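Long-range contacts in DUF4875 domain-containing protein (PDB 4LG3), which is of unknown function, a DUF4875-family protein from Desulfovibrio piger whose single chain joins a mixed beta sheet to a group of helices: residues Lys53-Ile61 with Glu175-Arg183; Ser82-Thr91 with Leu128-Arg138. All coordinates share one frame; numbering follows the deposited sequence.

The two contacts lie on opposite sides of the chain's centre, some 25 Å apart between their centres and about 8 Å at the nearest atoms, and both are partly buried. They share no element, yet both lead back to one mixed sheet. Interaction 1 packs helix 53-71 against edge strand 175-176 and the C-terminal tail beyond it; interaction 2 sets the loop between strands 75-81 and 92-98 on helix 125-137. Their chemistry differs accordingly. Residues 53-61 and 175-183 meet through aromatic rings, aliphatic carbons and a stacked arginine, with a lysine bonded to the strand, whereas 82-91 and 128-138 are tied by side-chain amides and hydroxyls and by close glycine backbone packing.

Interaction 1: residues Lys53-Ile61 with Glu175-Arg183; sequences KRQLAATVI and EPFPQEWTR
Lys53 NZ holds two acceptors at once: it forms a salt bridge with Glu175 OE1 at 2.8 Å, on that oxygen's anti lone pair, and gives a hydrogen bond to Pro176 O, approached nearly end-on (C=O...N 162°). This ties the first turn of helix 53-71 to strand 175-176, an edge strand of the mixed sheet that runs antiparallel to strand 113-118. The lysine chain is fully extended, with CG anti to the backbone N (chi1 -174°), which carries NZ out past the six-membered ring of Trp181. Arg54 covers one face of that indole: its CD sits 3.5 Å from the six-membered ring centroid, and its guanidinium lies flat over the five-membered ring in a cation-pi stack, planes 13° apart. Pro178 CD closes the opposite face, so the indole lies between Arg54 of the helix and Pro178 of its own segment. Deeper in, Ala57 CB points at the centre of the Phe177 ring, 3.6 Å from its centroid, while meeting the edge of the indole at Trp181 CE3. Val60 flanks the phenylalanine and reaches on to strands 75-81 and 92-98. One turn on from Ala57, Ile61 CD1 touches Phe177 CE1 and Thr182 CG2 and comes to 3.5 Å from Trp181 O.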
ATOM      1  N   LYS A  53      -9.234   3.180  -8.874  1.00 49.32           N
ATOM      2  CA  LYS A  53      -8.453   1.952  -8.952  1.00 48.52           C
ATOM      3  C   LYS A  53      -7.350   2.141 -10.002  1.00 54.05           C
ATOM      4  O   LYS A  53      -6.203   1.726  -9.788  1.00 53.03           O
ATOM      5  CB  LYS A  53      -9.380   0.779  -9.346  1.00 50.61           C
ATOM      6  CG  LYS A  53      -8.693  -0.568  -9.320  1.00 47.81           C
ATOM      7  CD  LYS A  53      -9.584  -1.680  -9.799  1.00 48.16           C
ATOM      8  CE  LYS A  53      -8.817  -2.980  -9.827  1.00 43.72           C
ATOM      9  NZ  LYS A  53      -9.678  -4.120 -10.222  1.00 44.94           N
ATOM     10  N   ARG A  54      -7.718   2.784 -11.128  1.00 50.57           N
ATOM     11  CA  ARG A  54      -6.829   3.067 -12.241  1.00 50.81           C
ATOM     12  C   ARG A  54      -5.685   3.987 -11.785  1.00 54.06           C
ATOM     13  O   ARG A  54      -4.535   3.739 -12.130  1.00 55.87           O
ATOM     14  CB  ARG A  54      -7.629   3.665 -13.409  1.00 54.00           C
ATOM     15  CG  ARG A  54      -6.854   3.846 -14.709  1.00 73.70           C
ATOM     16  CD  ARG A  54      -6.571   2.546 -15.428  1.00 89.17           C
ATOM     17  NE  ARG A  54      -5.915   2.731 -16.724  1.00 92.28           N
ATOM     18  CZ  ARG A  54      -4.599   2.830 -16.899  1.00102.72           C
ATOM     19  NH1 ARG A  54      -3.775   2.800 -15.850  1.00 83.48           N
ATOM     20  NH2 ARG A  54      -4.097   2.972 -18.121  1.00 88.38           N
ATOM     21  N   GLN A  55      -5.980   4.991 -10.959  1.00 47.86           N
ATOM     22  CA  GLN A  55      -4.976   5.915 -10.435  1.00 45.71           C
ATOM     23  C   GLN A  55      -4.039   5.218  -9.443  1.00 47.84           C
ATOM     24  O   GLN A  55      -2.842   5.481  -9.462  1.00 46.93           O
ATOM     25  CB  GLN A  55      -5.660   7.107  -9.787  1.00 47.46           C
ATOM     26  CG  GLN A  55      -6.166   8.107 -10.816  1.00 55.93           C
ATOM     27  CD  GLN A  55      -7.048   9.167 -10.221  1.00 71.03           C
ATOM     28  OE1 GLN A  55      -7.635   8.998  -9.153  1.00 63.49           O
ATOM     29  NE2 GLN A  55      -7.175  10.287 -10.910  1.00 66.46           N
ATOM     30  N   LEU A  56      -4.576   4.305  -8.610  1.00 42.65           N
ATOM     31  CA  LEU A  56      -3.791   3.529  -7.656  1.00 39.86           C
ATOM     32  C   LEU A  56      -2.818   2.611  -8.401  1.00 43.94           C
ATOM     33  O   LEU A  56      -1.648   2.535  -8.038  1.00 41.74           O
ATOM     34  CB  LEU A  56      -4.703   2.715  -6.697  1.00 39.09           C
ATOM     35  CG  LEU A  56      -5.638   3.527  -5.749  1.00 41.99           C
ATOM     36  CD1 LEU A  56      -6.571   2.604  -5.011  1.00 41.53           C
ATOM     37  CD2 LEU A  56      -4.844   4.377  -4.766  1.00 38.31           C
ATOM     38  N   ALA A  57      -3.295   1.945  -9.464  1.00 43.78           N
ATOM     39  CA  ALA A  57      -2.494   1.077 -10.337  1.00 43.28           C
ATOM     40  C   ALA A  57      -1.405   1.889 -11.060  1.00 47.03           C
ATOM     41  O   ALA A  57      -0.244   1.498 -11.030  1.00 46.47           O
ATOM     42  CB  ALA A  57      -3.389   0.375 -11.349  1.00 44.91           C
ATOM     43  N   ALA A  58      -1.768   3.049 -11.640  1.00 43.98           N
ATOM     44  CA  ALA A  58      -0.833   3.934 -12.346  1.00 43.79           C
ATOM     45  C   ALA A  58       0.291   4.412 -11.431  1.00 46.08           C
ATOM     46  O   ALA A  58       1.406   4.601 -11.907  1.00 45.76           O
ATOM     47  CB  ALA A  58      -1.562   5.129 -12.929  1.00 45.64           C
ATOM     48  N   THR A  59       0.006   4.570 -10.119  1.00 40.38           N
ATOM     49  CA  THR A  59       0.972   5.022  -9.116  1.00 38.16           C
ATOM     50  C   THR A  59       2.060   3.948  -8.901  1.00 40.65           C
ATOM     51  O   THR A  59       3.255   4.274  -8.933  1.00 40.42           O
ATOM     52  CB  THR A  59       0.232   5.390  -7.816  1.00 43.39           C
ATOM     53  OG1 THR A  59      -0.726   6.393  -8.126  1.00 44.56           O
ATOM     54  CG2 THR A  59       1.165   5.934  -6.719  1.00 38.18           C
ATOM     55  N   VAL A  60       1.648   2.680  -8.718  1.00 35.17           N
ATOM     56  CA  VAL A  60       2.582   1.582  -8.480  1.00 35.45           C
ATOM     57  C   VAL A  60       3.335   1.239  -9.763  1.00 42.91           C
ATOM     58  O   VAL A  60       4.527   0.935  -9.681  1.00 44.02           O
ATOM     59  CB  VAL A  60       1.970   0.319  -7.773  1.00 37.61           C
ATOM     60  CG1 VAL A  60       1.605   0.637  -6.310  1.00 35.72           C
ATOM     61  CG2 VAL A  60       0.773  -0.251  -8.537  1.00 37.70           C
ATOM     62  N   ILE A  61       2.669   1.348 -10.940  1.00 40.79           N
ATOM     63  CA  ILE A  61       3.313   1.134 -12.238  1.00 40.18           C
ATOM     64  C   ILE A  61       4.445   2.150 -12.398  1.00 43.63           C
ATOM     65  O   ILE A  61       5.562   1.737 -12.664  1.00 45.04           O
ATOM     66  CB  ILE A  61       2.299   1.165 -13.427  1.00 44.24           C
ATOM     67  CG1 ILE A  61       1.336  -0.066 -13.352  1.00 45.15           C
ATOM     68  CG2 ILE A  61       3.020   1.189 -14.798  1.00 42.24           C
ATOM     69  CD1 ILE A  61      -0.001   0.103 -14.146  1.00 45.25           C
ATOM     70  N   GLU A 175      -8.047  -5.943  -5.297  1.00 48.78           N
ATOM     71  CA  GLU A 175      -8.524  -6.775  -6.403  1.00 50.16           C
ATOM     72  C   GLU A 175      -7.407  -6.893  -7.410  1.00 51.63           C
ATOM     73  O   GLU A 175      -6.624  -5.942  -7.492  1.00 48.72           O
ATOM     74  CB  GLU A 175      -9.730  -6.124  -7.132  1.00 53.28           C
ATOM     75  CG  GLU A 175     -10.947  -5.748  -6.322  1.00 64.82           C
ATOM     76  CD  GLU A 175     -12.005  -5.087  -7.185  1.00 78.42           C
ATOM     77  OE1 GLU A 175     -11.645  -4.531  -8.248  1.00 56.34           O
ATOM     78  OE2 GLU A 175     -13.202  -5.175  -6.826  1.00 77.06           O
ATOM     79  N   PRO A 176      -7.372  -7.912  -8.307  1.00 47.93           N
ATOM     80  CA  PRO A 176      -6.373  -7.861  -9.391  1.00 46.60           C
ATOM     81  C   PRO A 176      -6.663  -6.667 -10.315  1.00 50.02           C
ATOM     82  O   PRO A 176      -7.751  -6.094 -10.252  1.00 52.90           O
ATOM     83  CB  PRO A 176      -6.550  -9.202 -10.118  1.00 49.24           C
ATOM     84  CG  PRO A 176      -7.409 -10.037  -9.225  1.00 53.67           C
ATOM     85  CD  PRO A 176      -8.238  -9.108  -8.423  1.00 49.30           C
ATOM     86  N   PHE A 177      -5.697  -6.249 -11.120  1.00 43.09           N
ATOM     87  CA  PHE A 177      -5.933  -5.178 -12.097  1.00 43.28           C
ATOM     88  C   PHE A 177      -5.372  -5.672 -13.427  1.00 50.82           C
ATOM     89  O   PHE A 177      -4.465  -6.524 -13.420  1.00 48.10           O
ATOM     90  CB  PHE A 177      -5.438  -3.784 -11.673  1.00 42.39           C
ATOM     91  CG  PHE A 177      -3.956  -3.484 -11.706  1.00 41.67           C
ATOM     92  CD1 PHE A 177      -3.295  -3.277 -12.921  1.00 44.43           C
ATOM     93  CD2 PHE A 177      -3.255  -3.260 -10.526  1.00 41.17           C
ATOM     94  CE1 PHE A 177      -1.947  -2.943 -12.952  1.00 43.93           C
ATOM     95  CE2 PHE A 177      -1.898  -2.933 -10.554  1.00 43.28           C
ATOM     96  CZ  PHE A 177      -1.255  -2.770 -11.771  1.00 42.02           C
ATOM     97  N   PRO A 178      -5.964  -5.256 -14.569  1.00 51.66           N
ATOM     98  CA  PRO A 178      -5.551  -5.842 -15.849  1.00 54.08           C
ATOM     99  C   PRO A 178      -4.127  -5.498 -16.278  1.00 58.81           C
ATOM    100  O   PRO A 178      -3.634  -4.391 -16.069  1.00 57.26           O
ATOM    101  CB  PRO A 178      -6.574  -5.293 -16.848  1.00 57.76           C
ATOM    102  CG  PRO A 178      -7.707  -4.832 -16.026  1.00 61.94           C
ATOM    103  CD  PRO A 178      -7.091  -4.329 -14.761  1.00 54.27           C
ATOM    104  N   GLN A 179      -3.489  -6.494 -16.897  1.00 57.39           N
ATOM    105  CA  GLN A 179      -2.147  -6.473 -17.460  1.00 57.61           C
ATOM    106  C   GLN A 179      -1.996  -5.341 -18.508  1.00 61.90           C
ATOM    107  O   GLN A 179      -0.926  -4.754 -18.597  1.00 61.47           O
ATOM    108  CB  GLN A 179      -1.882  -7.855 -18.096  1.00 60.57           C
ATOM    109  CG  GLN A 179      -0.485  -8.058 -18.675  1.00 79.11           C
ATOM    110  CD  GLN A 179       0.546  -8.468 -17.653  1.00 87.76           C
ATOM    111  OE1 GLN A 179       0.248  -9.081 -16.615  1.00 70.32           O
ATOM    112  NE2 GLN A 179       1.804  -8.200 -17.976  1.00 87.61           N
ATOM    113  N   GLU A 180      -3.070  -5.042 -19.280  1.00 60.45           N
ATOM    114  CA  GLU A 180      -3.113  -4.019 -20.337  1.00 61.69           C
ATOM    115  C   GLU A 180      -2.924  -2.587 -19.777  1.00 62.52           C
ATOM    116  O   GLU A 180      -2.510  -1.694 -20.520  1.00 62.90           O
ATOM    117  CB  GLU A 180      -4.402  -4.122 -21.197  1.00 65.78           C
ATOM    118  CG  GLU A 180      -5.691  -4.430 -20.438  1.00 80.30           C
ATOM    119  CD  GLU A 180      -6.156  -5.884 -20.380  1.00109.68           C
ATOM    120  OE1 GLU A 180      -5.393  -6.755 -19.895  1.00 84.81           O
ATOM    121  OE2 GLU A 180      -7.321  -6.140 -20.766  1.00110.11           O
ATOM    122  N   TRP A 181      -3.186  -2.380 -18.475  1.00 56.74           N
ATOM    123  CA  TRP A 181      -3.000  -1.088 -17.797  1.00 55.27           C
ATOM    124  C   TRP A 181      -1.518  -0.688 -17.670  1.00 57.83           C
ATOM    125  O   TRP A 181      -1.226   0.484 -17.443  1.00 56.60           O
ATOM    126  CB  TRP A 181      -3.619  -1.134 -16.388  1.00 52.34           C
ATOM    127  CG  TRP A 181      -5.112  -1.076 -16.339  1.00 54.13           C
ATOM    128  CD1 TRP A 181      -5.987  -1.188 -17.388  1.00 59.57           C
ATOM    129  CD2 TRP A 181      -5.913  -0.909 -15.163  1.00 52.59           C
ATOM    130  NE1 TRP A 181      -7.282  -1.071 -16.940  1.00 59.59           N
ATOM    131  CE2 TRP A 181      -7.267  -0.907 -15.575  1.00 58.77           C
ATOM    132  CE3 TRP A 181      -5.618  -0.746 -13.799  1.00 50.96           C
ATOM    133  CZ2 TRP A 181      -8.321  -0.755 -14.669  1.00 57.44           C
ATOM    134  CZ3 TRP A 181      -6.659  -0.575 -12.908  1.00 52.20           C
ATOM    135  CH2 TRP A 181      -7.992  -0.568 -13.345  1.00 54.88           C
ATOM    136  N   THR A 182      -0.604  -1.671 -17.755  1.00 56.40           N
ATOM    137  CA  THR A 182       0.850  -1.518 -17.640  1.00 56.78           C
ATOM    138  C   THR A 182       1.493  -1.171 -18.988  1.00 69.47           C
ATOM    139  O   THR A 182       2.694  -0.894 -19.031  1.00 70.12           O
ATOM    140  CB  THR A 182       1.494  -2.806 -17.094  1.00 57.55           C
ATOM    141  OG1 THR A 182       1.442  -3.817 -18.107  1.00 66.13           O
ATOM    142  CG2 THR A 182       0.849  -3.301 -15.801  1.00 50.69           C
ATOM    143  N   ARG A 183       0.722  -1.265 -20.094  1.00 70.94           N
ATOM    144  CA  ARG A 183       1.209  -0.985 -21.447  1.00 78.72           C
ATOM    145  C   ARG A 183       1.361   0.527 -21.620  1.00104.41           C
ATOM    146  O   ARG A 183       0.361   1.256 -21.415  1.00108.21           O
ATOM    147  CB  ARG A 183       0.274  -1.591 -22.525  1.00 82.66           C
ATOM    148  CG  ARG A 183       0.101  -3.112 -22.418  1.00 97.40           C
ATOM    149  CD  ARG A 183      -0.504  -3.750 -23.666  1.00116.68           C
ATOM    150  NE  ARG A 183      -1.950  -3.523 -23.795  1.00129.16           N
ATOM    151  CZ  ARG A 183      -2.715  -4.052 -24.749  1.00144.61           C
ATOM    152  NH1 ARG A 183      -2.187  -4.853 -25.667  1.00133.14           N
ATOM    153  NH2 ARG A 183      -4.013  -3.783 -24.793  1.00130.97           N
ATOM    154  OXT ARG A 183       2.505   0.981 -21.849  1.00127.53           O
TER

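Interaction 2: residues Ser82-Thr91 with Leu128-Arg138; sequences SQPGPAFGKT and LKIQCLWGEMR. With EDO (1,2-ethanediol), chain H.
Gln131 rises from helix 125-137 as Gln83 descends to it from the loop joining strands 75-81 and 92-98, the two side chains alongside and pointing opposite ways, amide planes 26° apart. Gln131 uses both ends of its amide: OE1 accepts from Ser82 OG at 2.6 Å, and NE2 gives to Thr91 OG1 at 2.9 Å, the hydroxyl lying in the amide plane. NE2 also bonds Leu169 O. Ser82 OG in turn accepts from Thr91 N, so the two ends of the loop are joined through the same hydroxyl. Gln83 CG lies between its backbone N and carbonyl carbon (chi1 64°), and the chain then extends to bring NE2 within 2.8 Å of Leu128 O, which also takes the helical bond from Cys132 N. Farther along, the glycines meet backbone to backbone, Gly89 CA 3.8 Å from Gly135 CA, and Gly89 CA makes a CH...O contact with Gln131 O. Beyond them Phe88 CD2 lies over the Arg138 guanidinium, planes 28° apart. A 1,2-ethanediol, probably from crystallisation, accepts at O1 from both Trp134 NE1 and Arg138 NE. With both amide ends bonded, the buried Gln131 has its polar atoms satisfied and its amide rotation fixed.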
ATOM      1  N   SER A  82      -2.009   2.381   2.695  1.00 39.47           N
ATOM      2  CA  SER A  82      -3.074   3.363   2.958  1.00 41.04           C
ATOM      3  C   SER A  82      -2.543   4.623   3.633  1.00 46.63           C
ATOM      4  O   SER A  82      -3.115   5.699   3.462  1.00 49.12           O
ATOM      5  CB  SER A  82      -4.179   2.750   3.808  1.00 43.90           C
ATOM      6  OG  SER A  82      -3.673   2.260   5.041  1.00 50.39           O
ATOM      7  N   GLN A  83      -1.455   4.489   4.388  1.00 41.62           N
ATOM      8  CA  GLN A  83      -0.818   5.572   5.120  1.00 41.85           C
ATOM      9  C   GLN A  83       0.462   5.078   5.804  1.00 43.42           C
ATOM     10  O   GLN A  83       0.635   3.867   5.954  1.00 41.63           O
ATOM     11  CB  GLN A  83      -1.802   6.125   6.185  1.00 45.04           C
ATOM     12  CG  GLN A  83      -2.190   5.137   7.291  1.00 49.88           C
ATOM     13  CD  GLN A  83      -3.162   5.709   8.263  1.00 58.64           C
ATOM     14  OE1 GLN A  83      -3.206   6.905   8.545  1.00 67.77           O
ATOM     15  NE2 GLN A  83      -3.980   4.870   8.782  1.00 57.22           N
ATOM     16  N   PRO A  84       1.362   5.974   6.279  1.00 39.22           N
ATOM     17  CA  PRO A  84       2.504   5.488   7.090  1.00 38.17           C
ATOM     18  C   PRO A  84       1.985   4.867   8.396  1.00 44.01           C
ATOM     19  O   PRO A  84       0.947   5.265   8.907  1.00 44.94           O
ATOM     20  CB  PRO A  84       3.314   6.759   7.378  1.00 38.81           C
ATOM     21  CG  PRO A  84       2.804   7.776   6.432  1.00 43.03           C
ATOM     22  CD  PRO A  84       1.366   7.448   6.193  1.00 39.37           C
ATOM     23  N   GLY A  85       2.693   3.906   8.930  1.00 40.85           N
ATOM     24  CA  GLY A  85       2.275   3.286  10.176  1.00 41.87           C
ATOM     25  C   GLY A  85       2.791   1.882  10.388  1.00 43.94           C
ATOM     26  O   GLY A  85       3.452   1.327   9.508  1.00 41.72           O
ATOM     27  N   PRO A  86       2.480   1.270  11.553  1.00 41.96           N
ATOM     28  CA  PRO A  86       2.925  -0.124  11.793  1.00 42.59           C
ATOM     29  C   PRO A  86       2.149  -1.118  10.913  1.00 49.20           C
ATOM     30  O   PRO A  86       1.231  -0.720  10.200  1.00 49.87           O
ATOM     31  CB  PRO A  86       2.655  -0.332  13.292  1.00 45.22           C
ATOM     32  CG  PRO A  86       1.544   0.620  13.606  1.00 49.35           C
ATOM     33  CD  PRO A  86       1.706   1.804  12.695  1.00 43.46           C
ATOM     34  N   ALA A  87       2.508  -2.408  10.964  1.00 46.48           N
ATOM     35  CA  ALA A  87       1.890  -3.473  10.167  1.00 45.43           C
ATOM     36  C   ALA A  87       0.363  -3.472  10.236  1.00 50.76           C
ATOM     37  O   ALA A  87      -0.284  -3.671   9.211  1.00 51.71           O
ATOM     38  CB  ALA A  87       2.413  -4.828  10.626  1.00 46.47           C
ATOM     39  N   PHE A  88      -0.219  -3.267  11.433  1.00 47.15           N
ATOM     40  CA  PHE A  88      -1.676  -3.302  11.598  1.00 45.29           C
ATOM     41  C   PHE A  88      -2.239  -1.921  11.906  1.00 48.25           C
ATOM     42  O   PHE A  88      -3.223  -1.804  12.618  1.00 49.32           O
ATOM     43  CB  PHE A  88      -2.061  -4.344  12.653  1.00 47.69           C
ATOM     44  CG  PHE A  88      -1.524  -5.705  12.262  1.00 48.37           C
ATOM     45  CD1 PHE A  88      -2.096  -6.423  11.209  1.00 49.16           C
ATOM     46  CD2 PHE A  88      -0.400  -6.235  12.892  1.00 49.98           C
ATOM     47  CE1 PHE A  88      -1.554  -7.642  10.797  1.00 49.73           C
ATOM     48  CE2 PHE A  88       0.141  -7.458  12.478  1.00 52.37           C
ATOM     49  CZ  PHE A  88      -0.430  -8.144  11.418  1.00 50.16           C
ATOM     50  N   GLY A  89      -1.619  -0.897  11.313  1.00 43.68           N
ATOM     51  CA  GLY A  89      -2.029   0.499  11.399  1.00 43.53           C
ATOM     52  C   GLY A  89      -2.251   1.071  10.011  1.00 46.94           C
ATOM     53  O   GLY A  89      -2.396   2.286   9.841  1.00 47.44           O
ATOM     54  N   LYS A  90      -2.272   0.183   8.998  1.00 42.02           N
ATOM     55  CA  LYS A  90      -2.394   0.530   7.577  1.00 41.66           C
ATOM     56  C   LYS A  90      -2.720  -0.717   6.808  1.00 44.00           C
ATOM     57  O   LYS A  90      -2.597  -1.816   7.364  1.00 41.77           O
ATOM     58  CB  LYS A  90      -1.073   1.162   7.035  1.00 42.36           C
ATOM     59  CG  LYS A  90       0.070   0.157   6.984  1.00 32.91           C
ATOM     60  CD  LYS A  90       1.461   0.740   6.860  1.00 40.87           C
ATOM     61  CE  LYS A  90       2.443  -0.404   6.779  1.00 36.21           C
ATOM     62  NZ  LYS A  90       3.822   0.070   6.863  1.00 44.78           N
ATOM     63  N   THR A  91      -3.135  -0.553   5.527  1.00 40.34           N
ATOM     64  CA  THR A  91      -3.466  -1.661   4.624  1.00 38.50           C
ATOM     65  C   THR A  91      -2.923  -1.376   3.234  1.00 38.63           C
ATOM     66  O   THR A  91      -2.558  -0.259   2.934  1.00 36.06           O
ATOM     67  CB  THR A  91      -4.994  -1.947   4.567  1.00 42.91           C
ATOM     68  OG1 THR A  91      -5.700  -0.789   4.118  1.00 40.55           O
ATOM     69  CG2 THR A  91      -5.558  -2.484   5.869  1.00 37.90           C
ATOM     70  N   LEU A 128      -9.030   6.030   7.636  1.00 42.86           N
ATOM     71  CA  LEU A 128      -7.604   6.173   7.918  1.00 41.23           C
ATOM     72  C   LEU A 128      -7.341   6.411   9.402  1.00 46.23           C
ATOM     73  O   LEU A 128      -6.384   5.858   9.947  1.00 46.01           O
ATOM     74  CB  LEU A 128      -7.011   7.311   7.070  1.00 40.83           C
ATOM     75  CG  LEU A 128      -6.873   7.039   5.559  1.00 42.97           C
ATOM     76  CD1 LEU A 128      -6.573   8.314   4.823  1.00 43.20           C
ATOM     77  CD2 LEU A 128      -5.822   5.992   5.272  1.00 41.03           C
ATOM     78  N   LYS A 129      -8.210   7.185  10.063  1.00 45.67           N
ATOM     79  CA  LYS A 129      -8.144   7.451  11.498  1.00 47.16           C
ATOM     80  C   LYS A 129      -8.427   6.155  12.267  1.00 52.87           C
ATOM     81  O   LYS A 129      -7.736   5.887  13.252  1.00 54.66           O
ATOM     82  CB  LYS A 129      -9.141   8.573  11.902  1.00 51.77           C
ATOM     83  CG  LYS A 129      -9.122   8.975  13.387  1.00 70.33           C
ATOM     84  CD  LYS A 129      -7.991   9.956  13.727  1.00 88.78           C
ATOM     85  CE  LYS A 129      -7.360   9.683  15.079  1.00104.10           C
ATOM     86  NZ  LYS A 129      -5.998  10.282  15.186  1.00112.77           N
ATOM     87  N   ILE A 130      -9.407   5.345  11.811  1.00 49.00           N
ATOM     88  CA  ILE A 130      -9.773   4.085  12.475  1.00 50.57           C
ATOM     89  C   ILE A 130      -8.552   3.144  12.446  1.00 55.32           C
ATOM     90  O   ILE A 130      -8.230   2.529  13.479  1.00 55.84           O
ATOM     91  CB  ILE A 130     -11.057   3.435  11.854  1.00 53.99           C
ATOM     92  CG1 ILE A 130     -12.312   4.265  12.160  1.00 55.23           C
ATOM     93  CG2 ILE A 130     -11.260   1.994  12.337  1.00 55.84           C
ATOM     94  CD1 ILE A 130     -13.564   3.860  11.361  1.00 56.78           C
ATOM     95  N   GLN A 131      -7.859   3.075  11.272  1.00 50.30           N
ATOM     96  CA  GLN A 131      -6.635   2.274  11.028  1.00 48.29           C
ATOM     97  C   GLN A 131      -5.506   2.678  11.951  1.00 53.09           C
ATOM     98  O   GLN A 131      -4.815   1.821  12.492  1.00 52.36           O
ATOM     99  CB  GLN A 131      -6.146   2.442   9.587  1.00 46.38           C
ATOM    100  CG  GLN A 131      -6.998   1.721   8.578  1.00 41.87           C
ATOM    101  CD  GLN A 131      -6.286   1.643   7.269  1.00 47.11           C
ATOM    102  OE1 GLN A 131      -5.519   2.535   6.892  1.00 40.12           O
ATOM    103  NE2 GLN A 131      -6.529   0.575   6.551  1.00 40.00           N
ATOM    104  N   CYS A 132      -5.339   3.988  12.125  1.00 52.08           N
ATOM    105  CA  CYS A 132      -4.337   4.580  13.001  1.00 54.15           C
ATOM    106  C   CYS A 132      -4.623   4.205  14.477  1.00 56.88           C
ATOM    107  O   CYS A 132      -3.699   3.771  15.180  1.00 56.27           O
ATOM    108  CB  CYS A 132      -4.281   6.091  12.802  1.00 56.41           C
ATOM    109  SG  CYS A 132      -3.022   6.917  13.809  1.00 62.12           S
ATOM    110  N   LEU A 133      -5.901   4.318  14.920  1.00 52.37           N
ATOM    111  CA  LEU A 133      -6.307   3.942  16.271  1.00 54.16           C
ATOM    112  C   LEU A 133      -6.133   2.448  16.481  1.00 58.54           C
ATOM    113  O   LEU A 133      -5.558   2.061  17.487  1.00 58.15           O
ATOM    114  CB  LEU A 133      -7.738   4.367  16.578  1.00 56.31           C
ATOM    115  CG  LEU A 133      -8.032   5.871  16.608  1.00 62.30           C
ATOM    116  CD1 LEU A 133      -9.473   6.129  16.984  1.00 64.61           C
ATOM    117  CD2 LEU A 133      -7.107   6.605  17.553  1.00 64.21           C
ATOM    118  N   TRP A 134      -6.541   1.619  15.491  1.00 56.22           N
ATOM    119  CA  TRP A 134      -6.365   0.159  15.480  1.00 55.51           C
ATOM    120  C   TRP A 134      -4.910  -0.191  15.788  1.00 58.66           C
ATOM    121  O   TRP A 134      -4.655  -0.918  16.741  1.00 59.13           O
ATOM    122  CB  TRP A 134      -6.769  -0.433  14.110  1.00 52.57           C
ATOM    123  CG  TRP A 134      -6.913  -1.928  14.118  1.00 53.79           C
ATOM    124  CD1 TRP A 134      -5.909  -2.852  14.034  1.00 55.70           C
ATOM    125  CD2 TRP A 134      -8.131  -2.672  14.284  1.00 55.13           C
ATOM    126  NE1 TRP A 134      -6.425  -4.125  14.124  1.00 55.68           N
ATOM    127  CE2 TRP A 134      -7.787  -4.046  14.280  1.00 58.92           C
ATOM    128  CE3 TRP A 134      -9.490  -2.312  14.403  1.00 57.89           C
ATOM    129  CZ2 TRP A 134      -8.756  -5.064  14.366  1.00 59.65           C
ATOM    130  CZ3 TRP A 134     -10.445  -3.315  14.509  1.00 60.95           C
ATOM    131  CH2 TRP A 134     -10.080  -4.674  14.493  1.00 61.50           C
ATOM    132  N   GLY A 135      -3.984   0.379  15.012  1.00 54.05           N
ATOM    133  CA  GLY A 135      -2.547   0.172  15.168  1.00 53.69           C
ATOM    134  C   GLY A 135      -1.965   0.585  16.508  1.00 60.82           C
ATOM    135  O   GLY A 135      -1.095  -0.105  17.042  1.00 61.80           O
ATOM    136  N   GLU A 136      -2.446   1.698  17.067  1.00 58.66           N
ATOM    137  CA  GLU A 136      -1.981   2.261  18.332  1.00 60.57           C
ATOM    138  C   GLU A 136      -2.486   1.527  19.554  1.00 64.87           C
ATOM    139  O   GLU A 136      -1.786   1.466  20.571  1.00 65.78           O
ATOM    140  CB  GLU A 136      -2.439   3.720  18.450  1.00 63.47           C
ATOM    141  CG  GLU A 136      -1.559   4.698  17.687  1.00 80.70           C
ATOM    142  CD  GLU A 136      -1.914   6.172  17.795  1.00111.78           C
ATOM    143  OE1 GLU A 136      -2.868   6.517  18.530  1.00101.30           O
ATOM    144  OE2 GLU A 136      -1.230   6.986  17.132  1.00111.96           O
HETATM  145  N   MSE A 137      -3.718   1.014  19.473  1.00 60.83           N
HETATM  146  CA  MSE A 137      -4.453   0.446  20.600  1.00 61.75           C
HETATM  147  C   MSE A 137      -4.448  -1.078  20.708  1.00 64.44           C
HETATM  148  O   MSE A 137      -4.597  -1.581  21.831  1.00 65.69           O
HETATM  149  CB  MSE A 137      -5.921   0.921  20.533  1.00 64.28           C
HETATM  150  CG  MSE A 137      -6.093   2.417  20.749  1.00 71.22           C
HETATM  151 SE   MSE A 137      -7.934   3.039  20.562  0.75 80.53          SE
HETATM  152  CE  MSE A 137      -7.571   4.880  20.704  1.00 78.11           C
ATOM    153  N   ARG A 138      -4.312  -1.804  19.571  1.00 58.27           N
ATOM    154  CA  ARG A 138      -4.423  -3.268  19.493  1.00 57.76           C
ATOM    155  C   ARG A 138      -3.547  -4.032  20.497  1.00 63.55           C
ATOM    156  O   ARG A 138      -4.002  -5.055  21.021  1.00 63.82           O
ATOM    157  CB  ARG A 138      -4.191  -3.792  18.079  1.00 53.19           C
ATOM    158  CG  ARG A 138      -2.821  -3.486  17.499  1.00 54.22           C
ATOM    159  CD  ARG A 138      -2.693  -3.972  16.078  1.00 46.94           C
ATOM    160  NE  ARG A 138      -2.808  -5.433  15.906  1.00 55.96           N
ATOM    161  CZ  ARG A 138      -1.867  -6.319  16.233  1.00 64.36           C
ATOM    162  NH1 ARG A 138      -0.743  -5.921  16.822  1.00 57.52           N
ATOM    163  NH2 ARG A 138      -2.049  -7.610  15.992  1.00 43.03           N
TER
HETATM  164  C1  EDO H 305      -6.010  -8.010  14.186  1.00 53.07           C
HETATM  165  O1  EDO H 305      -5.182  -6.827  14.138  1.00 48.12           O
HETATM  166  C2  EDO H 305      -7.108  -8.065  13.032  1.00 58.83           C
HETATM  167  O2  EDO H 305      -6.728  -7.323  11.832  1.00 57.80           O